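Local coordinates for protein glutamate--tRNA ligase (Elizabethkingia anophelis, PDB 6B1Z) that catalyses the ATP-dependent attachment of glutamate to its cognate tRNA, as a class I glutamyl-tRNA synthetase, at residues 31-36 and 306-311; 66-71 and 281-286; 259-262 and 268-271. All blocks are in the same frame, centred on the assembly; numbering follows the deposited sequence.

Contact 1. Residues 31-36 and 306-311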
loop_
_atom_site.group_PDB
_atom_site.type_symbol
_atom_site.label_atom_id
_atom_site.label_comp_id
_atom_site.label_asym_id
_atom_site.label_seq_id
_atom_site.Cartn_x
_atom_site.Cartn_y
_atom_site.Cartn_z
ATOM N N THR A 31 7.376 3.800 -0.363
ATOM C CA THR A 31 8.809 3.891 -0.105
ATOM C C THR A 31 9.558 2.752 -0.780
ATOM O O THR A 31 10.571 2.971 -1.462
ATOM C CB THR A 31 9.069 3.904 1.397
ATOM O OG1 THR A 31 8.552 5.128 1.936
ATOM C CG2 THR A 31 10.586 3.819 1.660
ATOM N N ALA A 32 9.064 1.517 -0.615
ATOM C CA ALA A 32 9.682 0.379 -1.284
ATOM C C ALA A 32 9.702 0.564 -2.798
ATOM O O ALA A 32 10.714 0.273 -3.445
ATOM C CB ALA A 32 8.939 -0.917 -0.919
ATOM N N LEU A 33 8.599 1.054 -3.377
ATOM C CA LEU A 33 8.540 1.264 -4.819
ATOM C C LEU A 33 9.576 2.276 -5.274
ATOM O O LEU A 33 10.285 2.047 -6.263
ATOM C CB LEU A 33 7.137 1.712 -5.232
ATOM C CG LEU A 33 6.998 2.120 -6.699
ATOM C CD1 LEU A 33 7.206 0.941 -7.658
ATOM C CD2 LEU A 33 5.649 2.754 -6.929
ATOM N N TYR A 34 9.672 3.411 -4.572
ATOM C CA TYR A 34 10.641 4.422 -4.990
ATOM C C TYR A 34 12.078 3.926 -4.808
ATOM O O TYR A 34 12.947 4.255 -5.629
ATOM C CB TYR A 34 10.387 5.743 -4.248
ATOM C CG TYR A 34 9.128 6.505 -4.668
ATOM C CD1 TYR A 34 8.324 6.086 -5.739
ATOM C CD2 TYR A 34 8.744 7.651 -3.988
ATOM C CE1 TYR A 34 7.176 6.799 -6.097
ATOM C CE2 TYR A 34 7.605 8.370 -4.348
ATOM C CZ TYR A 34 6.825 7.940 -5.395
ATOM O OH TYR A 34 5.717 8.667 -5.732
ATOM N N ASP A 35 12.348 3.130 -3.761
ATOM C CA ASP A 35 13.631 2.424 -3.657
ATOM C C ASP A 35 13.913 1.596 -4.904
ATOM O O ASP A 35 15.007 1.659 -5.487
ATOM C CB ASP A 35 13.625 1.476 -2.456
ATOM C CG ASP A 35 13.868 2.153 -1.146
ATOM O OD1 ASP A 35 14.720 3.071 -1.079
ATOM O OD2 ASP A 35 13.224 1.720 -0.151
ATOM N N TYR A 36 12.944 0.759 -5.283
ATOM C CA TYR A 36 13.113 -0.154 -6.407
ATOM C C TYR A 36 13.317 0.610 -7.706
ATOM O O TYR A 36 14.257 0.334 -8.466
ATOM C CB TYR A 36 11.882 -1.056 -6.490
ATOM C CG TYR A 36 11.945 -2.141 -7.541
ATOM C CD1 TYR A 36 12.764 -3.249 -7.378
ATOM C CD2 TYR A 36 11.167 -2.061 -8.691
ATOM C CE1 TYR A 36 12.810 -4.244 -8.332
ATOM C CE2 TYR A 36 11.207 -3.048 -9.649
ATOM C CZ TYR A 36 12.037 -4.141 -9.470
ATOM O OH TYR A 36 12.084 -5.128 -10.433
ATOM N N ALA A 306 -2.193 -2.238 -11.590
ATOM C CA ALA A 306 -2.971 -1.020 -11.374
ATOM C C ALA A 306 -2.681 -0.429 -10.007
ATOM O O ALA A 306 -2.544 0.794 -9.869
ATOM C CB ALA A 306 -4.460 -1.322 -11.511
ATOM N N PHE A 307 -2.588 -1.290 -8.995
ATOM C CA PHE A 307 -2.254 -0.855 -7.644
ATOM C C PHE A 307 -0.932 -0.093 -7.606
ATOM O O PHE A 307 -0.861 1.009 -7.044
ATOM C CB PHE A 307 -2.203 -2.073 -6.726
ATOM C CG PHE A 307 -1.751 -1.754 -5.320
ATOM C CD1 PHE A 307 -2.541 -0.975 -4.490
ATOM C CD2 PHE A 307 -0.547 -2.256 -4.841
ATOM C CE1 PHE A 307 -2.129 -0.684 -3.187
ATOM C CE2 PHE A 307 -0.117 -1.981 -3.546
ATOM C CZ PHE A 307 -0.911 -1.203 -2.719
ATOM N N ILE A 308 0.130 -0.666 -8.186
ATOM C CA ILE A 308 1.432 -0.018 -8.055
ATOM C C ILE A 308 1.529 1.221 -8.950
ATOM O O ILE A 308 2.215 2.190 -8.596
ATOM C CB ILE A 308 2.558 -1.046 -8.290
ATOM C CG1 ILE A 308 3.852 -0.543 -7.636
ATOM C CG2 ILE A 308 2.712 -1.377 -9.785
ATOM C CD1 ILE A 308 3.733 -0.380 -6.112
ATOM N N ASN A 309 0.800 1.252 -10.074
ATOM C CA ASN A 309 0.701 2.477 -10.867
ATOM C C ASN A 309 0.069 3.599 -10.035
ATOM O O ASN A 309 0.541 4.748 -10.050
ATOM C CB ASN A 309 -0.115 2.167 -12.145
ATOM C CG ASN A 309 0.057 3.201 -13.277
ATOM O OD1 ASN A 309 -0.285 2.913 -14.427
ATOM N ND2 ASN A 309 0.520 4.411 -12.958
ATOM N N MET A 310 -0.993 3.274 -9.296
ATOM C CA MET A 310 -1.649 4.266 -8.447
ATOM C C MET A 310 -0.700 4.769 -7.358
ATOM O O MET A 310 -0.579 5.982 -7.123
ATOM C CB MET A 310 -2.910 3.643 -7.841
ATOM C CG MET A 310 -3.675 4.550 -6.866
ATOM S SD MET A 310 -3.028 4.524 -5.173
ATOM C CE MET A 310 -3.477 2.884 -4.653
ATOM N N VAL A 311 0.001 3.844 -6.700
ATOM C CA VAL A 311 0.885 4.237 -5.602
ATOM C C VAL A 311 2.010 5.128 -6.105
ATOM O O VAL A 311 2.367 6.125 -5.462
ATOM C CB VAL A 311 1.422 2.981 -4.886
ATOM C CG1 VAL A 311 2.498 3.379 -3.853
ATOM C CG2 VAL A 311 0.278 2.250 -4.167
#
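Leu33 and Ile308 meet tip to tip where helix 26-41 faces helix 304-312. Both methyls of Leu33 take part: CD1 lies 3.7 Å from Ile308 CG1, while CD2 sits 3.8 Å from Ile308 CD1. The leucine fork thus straddles the end of the isoleucine's longer branch. Each side chain gets there the same way, with its gamma carbon swung opposite the backbone nitrogen: chi1 is 173° for Leu33 CG, and Ile308 CG1 does likewise. Val311, one turn on from Ile308, offers a looser flank, its CG1 4.4 Å from Leu33 CD2.

Tyr34 passes beside this cluster. Its OH comes within 4.2 Å of Val311 O, but its hydrogen bond goes to the next carbonyl, Ala312 O. The ring also meets Phe334 at an inclined angle.

The two helix segments run almost perpendicular, at 88°, with their axes 10.8 Å apart, a separation bridged by Leu33 and Ile308 meeting end on. Val29, one turn before Leu33, and Ile73 of helix 62-73 both pack on Ile308, and Met75 touches Leu33. On the far flank of helix 304-312, Asn309 bonds to Tyr358, Glu323 O and Val325 N, which probably helps set how that helix is turned toward Leu33.

With no hydrogen bond between the two segments, cohesion here comes from buried aliphatic surface and shape. The polar group at the border, the Tyr34 hydroxyl, is satisfied just past the end of the segment by Ala312 and adds a directional tie between the helices.

Contact 2. Residues 66-71 and 281-286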
loop_
_atom_site.group_PDB
_atom_site.type_symbol
_atom_site.label_atom_id
_atom_site.label_comp_id
_atom_site.label_asym_id
_atom_site.label_seq_id
_atom_site.Cartn_x
_atom_site.Cartn_y
_atom_site.Cartn_z
ATOM N N ILE A 66 5.878 -9.091 4.296
ATOM C CA ILE A 66 6.619 -8.147 3.472
ATOM C C ILE A 66 7.079 -8.807 2.180
ATOM O O ILE A 66 6.896 -8.257 1.088
ATOM C CB ILE A 66 7.811 -7.581 4.264
ATOM C CG1 ILE A 66 7.304 -6.703 5.407
ATOM C CG2 ILE A 66 8.749 -6.817 3.327
ATOM C CD1 ILE A 66 8.331 -6.566 6.552
ATOM N N MET A 67 7.693 -9.995 2.288
ATOM C CA MET A 67 8.164 -10.685 1.089
ATOM C C MET A 67 7.007 -11.019 0.152
ATOM O O MET A 67 7.116 -10.824 -1.068
ATOM C CB MET A 67 8.947 -11.948 1.472
ATOM C CG MET A 67 10.347 -11.664 2.012
ATOM S SD MET A 67 11.378 -10.753 0.846
ATOM C CE MET A 67 11.488 -11.918 -0.521
ATOM N N GLU A 68 5.880 -11.496 0.701
ATOM C CA GLU A 68 4.732 -11.834 -0.139
ATOM C C GLU A 68 4.183 -10.597 -0.843
ATOM O O GLU A 68 3.794 -10.661 -2.013
ATOM C CB GLU A 68 3.644 -12.518 0.692
ATOM C CG GLU A 68 2.467 -13.035 -0.137
ATOM C CD GLU A 68 1.443 -13.803 0.692
ATOM O OE1 GLU A 68 1.754 -14.180 1.845
ATOM O OE2 GLU A 68 0.322 -14.035 0.186
ATOM N N ALA A 69 4.173 -9.453 -0.159
ATOM C CA ALA A 69 3.648 -8.241 -0.788
ATOM C C ALA A 69 4.577 -7.742 -1.881
ATOM O O ALA A 69 4.117 -7.349 -2.960
ATOM C CB ALA A 69 3.434 -7.155 0.266
ATOM N N LEU A 70 5.885 -7.744 -1.617
ATOM C CA LEU A 70 6.840 -7.345 -2.644
ATOM C C LEU A 70 6.783 -8.286 -3.840
ATOM O O LEU A 70 6.874 -7.835 -4.989
ATOM C CB LEU A 70 8.254 -7.305 -2.059
ATOM C CG LEU A 70 8.527 -6.290 -0.954
ATOM C CD1 LEU A 70 9.953 -6.486 -0.453
ATOM C CD2 LEU A 70 8.314 -4.872 -1.488
ATOM N N GLU A 71 6.616 -9.595 -3.592
ATOM C CA GLU A 71 6.494 -10.558 -4.689
ATOM C C GLU A 71 5.221 -10.320 -5.497
ATOM O O GLU A 71 5.237 -10.410 -6.734
ATOM C CB GLU A 71 6.551 -11.987 -4.128
ATOM C CG GLU A 71 7.964 -12.374 -3.624
ATOM C CD GLU A 71 8.000 -13.602 -2.706
ATOM O OE1 GLU A 71 6.935 -14.185 -2.424
ATOM O OE2 GLU A 71 9.110 -13.984 -2.259
ATOM N N PHE A 281 -4.053 -2.048 3.501
ATOM C CA PHE A 281 -2.871 -2.893 3.391
ATOM C C PHE A 281 -2.868 -3.612 2.046
ATOM O O PHE A 281 -3.941 -3.898 1.503
ATOM C CB PHE A 281 -2.856 -3.923 4.529
ATOM C CG PHE A 281 -3.073 -3.318 5.893
ATOM C CD1 PHE A 281 -2.349 -2.206 6.302
ATOM C CD2 PHE A 281 -4.023 -3.853 6.751
ATOM C CE1 PHE A 281 -2.551 -1.650 7.562
ATOM C CE2 PHE A 281 -4.232 -3.302 8.012
ATOM C CZ PHE A 281 -3.496 -2.200 8.411
ATOM N N PRO A 282 -1.694 -3.922 1.475
ATOM C CA PRO A 282 -1.698 -4.630 0.178
ATOM C C PRO A 282 -2.323 -6.014 0.249
ATOM O O PRO A 282 -3.011 -6.424 -0.696
ATOM C CB PRO A 282 -0.206 -4.683 -0.202
ATOM C CG PRO A 282 0.529 -4.550 1.120
ATOM C CD PRO A 282 -0.326 -3.604 1.932
ATOM N N LEU A 283 -2.114 -6.740 1.353
ATOM C CA LEU A 283 -2.593 -8.103 1.529
ATOM C C LEU A 283 -3.396 -8.192 2.816
ATOM O O LEU A 283 -3.241 -7.373 3.727
ATOM C CB LEU A 283 -1.428 -9.106 1.597
ATOM C CG LEU A 283 -0.247 -8.917 0.652
ATOM C CD1 LEU A 283 0.844 -9.949 0.955
ATOM C CD2 LEU A 283 -0.686 -9.039 -0.791
ATOM N N ASN A 284 -4.239 -9.226 2.890
ATOM C CA ASN A 284 -4.965 -9.541 4.114
ATOM C C ASN A 284 -4.038 -9.531 5.324
ATOM O O ASN A 284 -2.951 -10.114 5.287
ATOM C CB ASN A 284 -5.602 -10.926 3.999
ATOM C CG ASN A 284 -6.969 -10.901 3.359
ATOM O OD1 ASN A 284 -7.340 -9.946 2.689
ATOM N ND2 ASN A 284 -7.729 -11.968 3.565
ATOM N N PHE A 285 -4.474 -8.872 6.397
ATOM C CA PHE A 285 -3.773 -8.935 7.680
ATOM C C PHE A 285 -4.756 -9.229 8.801
ATOM O O PHE A 285 -5.706 -8.467 9.014
ATOM C CB PHE A 285 -3.029 -7.636 7.980
ATOM C CG PHE A 285 -2.326 -7.654 9.305
ATOM C CD1 PHE A 285 -1.182 -8.417 9.484
ATOM C CD2 PHE A 285 -2.826 -6.932 10.379
ATOM C CE1 PHE A 285 -0.535 -8.450 10.717
ATOM C CE2 PHE A 285 -2.184 -6.956 11.616
ATOM C CZ PHE A 285 -1.037 -7.715 11.782
ATOM N N THR A 286 -4.494 -10.296 9.554
ATOM C CA THR A 286 -5.297 -10.658 10.718
ATOM C C THR A 286 -4.601 -10.146 11.974
ATOM O O THR A 286 -3.470 -10.546 12.267
ATOM C CB THR A 286 -5.493 -12.171 10.788
ATOM O OG1 THR A 286 -6.129 -12.626 9.582
ATOM C CG2 THR A 286 -6.351 -12.542 11.994
#
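Leu283 pushes its CD1 methyl against helix 62-73, between Glu68 and Ala69, and the apolar packing gathers round that one carbon. Leu283 CD1 lies 3.5 Å from Ala69 N and 3.9 Å from Ala69 CB, so it rests on the helix backbone itself. The small alanine side chain permits this close approach. Ala69 CB also meets the proline ring, 4.0 Å from Pro282 CG, and is thus shared by two consecutive residues of the facing chain. Trp72, a turn further along the helix, packs on Leu283 as well.

The Glu68 contact is of mixed kind. With its CG opposite the backbone nitrogen (chi1 -174°) and the chain extended beyond, the glutamate crosses Leu283 obliquely, and its CG comes 3.7 Å from Leu283 CD1. Its aliphatic part covers the leucine, while its carboxylate forms a salt bridge with Arg298, which itself touches Leu283.

Hydrogen bonds hold the partner chain from outside the two segments: Leu283 O accepts one from Tyr65 of the same helix, and Pro282 pairs by backbone with Arg298.

The aromatic contact is that of Phe281, edge-to-face with His25, which in this class I catalytic domain belongs to the HLGG form of the HIGH signature. The arrangement joins helix 62-73 to the chain leading into the small antiparallel hairpin of 285-286 and 293-294, alongside that signature.

Contact 3. Residues 259-262 and 268-271; sequences ILKP and LSKR
Leu268 carries its CG opposite the backbone nitrogen (chi1 -179°), which lays its side chain alongside Ile259, pointing the same way; Lys261 stays extended until a bend at chi4 turns its NZ toward Ser269. The leucine's methyls divide the work: CD2 is 4.0 Å from Ile259 CG2, and CD1 is 4.0 Å from Pro262 CD, where the two side chains cross at about a right angle.

Beneath them, Leu268 N donates to Ile259 O over 2.8 Å, nearly straight at 178° although tilted from the carbonyl plane. Water 1 donates to the same oxygen at 2.8 Å and also to Leu268 O at 3.0 Å, so Ile259 O is gripped twice.

Lys261 NZ lies 3.2 Å from Ser269 OG at a poor angle for bonding; its partners are Lys267 O and Asp272. The Asp272 carboxylate also takes the N-H of Ser269, the N-cap of helix 270-276, as in one half of a capping box.

Residues 267-271 read KLSKR, the KMSKS-type signature of class I synthetases. Backbone and water bonds, with the Asp272 carboxylate, hold the base of this loop, whereas Lys270 and Arg271 are unmodelled beyond CB, consistent with mobile ends.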
loop_
_atom_site.group_PDB
_atom_site.type_symbol
_atom_site.label_atom_id
_atom_site.label_comp_id
_atom_site.label_asym_id
_atom_site.label_seq_id
_atom_site.Cartn_x
_atom_site.Cartn_y
_atom_site.Cartn_z
ATOM N N ILE A 259 1.420 10.690 3.034
ATOM C CA ILE A 259 0.223 10.691 2.202
ATOM C C ILE A 259 -0.916 11.330 2.978
ATOM O O ILE A 259 -1.129 11.033 4.160
ATOM C CB ILE A 259 -0.114 9.258 1.770
ATOM C CG1 ILE A 259 1.036 8.675 0.937
ATOM C CG2 ILE A 259 -1.444 9.225 1.008
ATOM C CD1 ILE A 259 0.965 7.176 0.711
ATOM N N LEU A 260 -1.646 12.219 2.320
ATOM C CA LEU A 260 -2.693 12.982 2.977
ATOM C C LEU A 260 -4.053 12.283 2.878
ATOM O O LEU A 260 -4.287 11.420 2.024
ATOM C CB LEU A 260 -2.764 14.387 2.379
ATOM C CG LEU A 260 -1.449 15.165 2.453
ATOM C CD1 LEU A 260 -1.587 16.485 1.736
ATOM C CD2 LEU A 260 -1.037 15.390 3.900
ATOM N N LYS A 261 -4.953 12.676 3.782
ATOM C CA LYS A 261 -6.307 12.141 3.785
ATOM C C LYS A 261 -7.022 12.480 2.478
ATOM O O LYS A 261 -6.703 13.477 1.819
ATOM C CB LYS A 261 -7.107 12.720 4.952
ATOM C CG LYS A 261 -6.718 12.176 6.298
ATOM C CD LYS A 261 -7.716 12.623 7.359
ATOM C CE LYS A 261 -7.272 12.197 8.742
ATOM N NZ LYS A 261 -7.039 10.728 8.811
ATOM N N PRO A 262 -8.018 11.681 2.088
ATOM C CA PRO A 262 -8.755 12.010 0.857
ATOM C C PRO A 262 -9.443 13.359 0.925
ATOM O O PRO A 262 -9.519 14.069 -0.085
ATOM C CB PRO A 262 -9.770 10.864 0.738
ATOM C CG PRO A 262 -9.208 9.753 1.549
ATOM C CD PRO A 262 -8.461 10.407 2.683
ATOM N N LEU A 268 -3.242 10.354 5.904
ATOM C CA LEU A 268 -4.014 9.140 5.659
ATOM C C LEU A 268 -3.845 8.147 6.802
ATOM O O LEU A 268 -2.735 7.912 7.287
ATOM C CB LEU A 268 -3.578 8.482 4.345
ATOM C CG LEU A 268 -4.316 7.199 3.943
ATOM C CD1 LEU A 268 -5.744 7.526 3.506
ATOM C CD2 LEU A 268 -3.577 6.433 2.848
ATOM N N SER A 269 -4.954 7.540 7.214
ATOM C CA SER A 269 -4.924 6.529 8.260
ATOM C C SER A 269 -5.981 5.476 7.964
ATOM O O SER A 269 -6.892 5.688 7.156
ATOM C CB SER A 269 -5.167 7.144 9.642
ATOM O OG SER A 269 -6.455 7.729 9.704
ATOM N N LYS A 270 -5.847 4.327 8.639
ATOM C CA LYS A 270 -6.854 3.275 8.536
ATOM C C LYS A 270 -8.246 3.782 8.885
ATOM O O LYS A 270 -9.239 3.204 8.427
ATOM C CB LYS A 270 -6.486 2.096 9.442
ATOM N N ARG A 271 -8.340 4.851 9.681
ATOM C CA ARG A 271 -9.635 5.464 9.954
ATOM C C ARG A 271 -10.296 5.948 8.671
ATOM O O ARG A 271 -11.523 5.890 8.537
ATOM C CB ARG A 271 -9.470 6.621 10.943
HETATM O O HOH W 1 -0.267 9.120 5.998
#

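How the contacts relate
Contact 3 is nested in the loop closed by contact 2, which in turn lies within the loop closed by contact 1. Contacts 1 and 2 have centres about 14 Å apart and touch directly: Ala32 CB packs 4.0 Å from Leu70 CD2. Contact 3 is more separate, its centre about 17 Å from that of contact 1 and about 19 Å from that of contact 2. Helix 26-41 ties them together, for Leu268 packs on Leu26 and Pro282 on Val29. Its start carries the HIGH-type signature and contact 3 holds the KMSKS-type one, motifs that serve the ATP site in class I synthetases. The bound magnesium lies about 13 Å from the Tyr34 side chain.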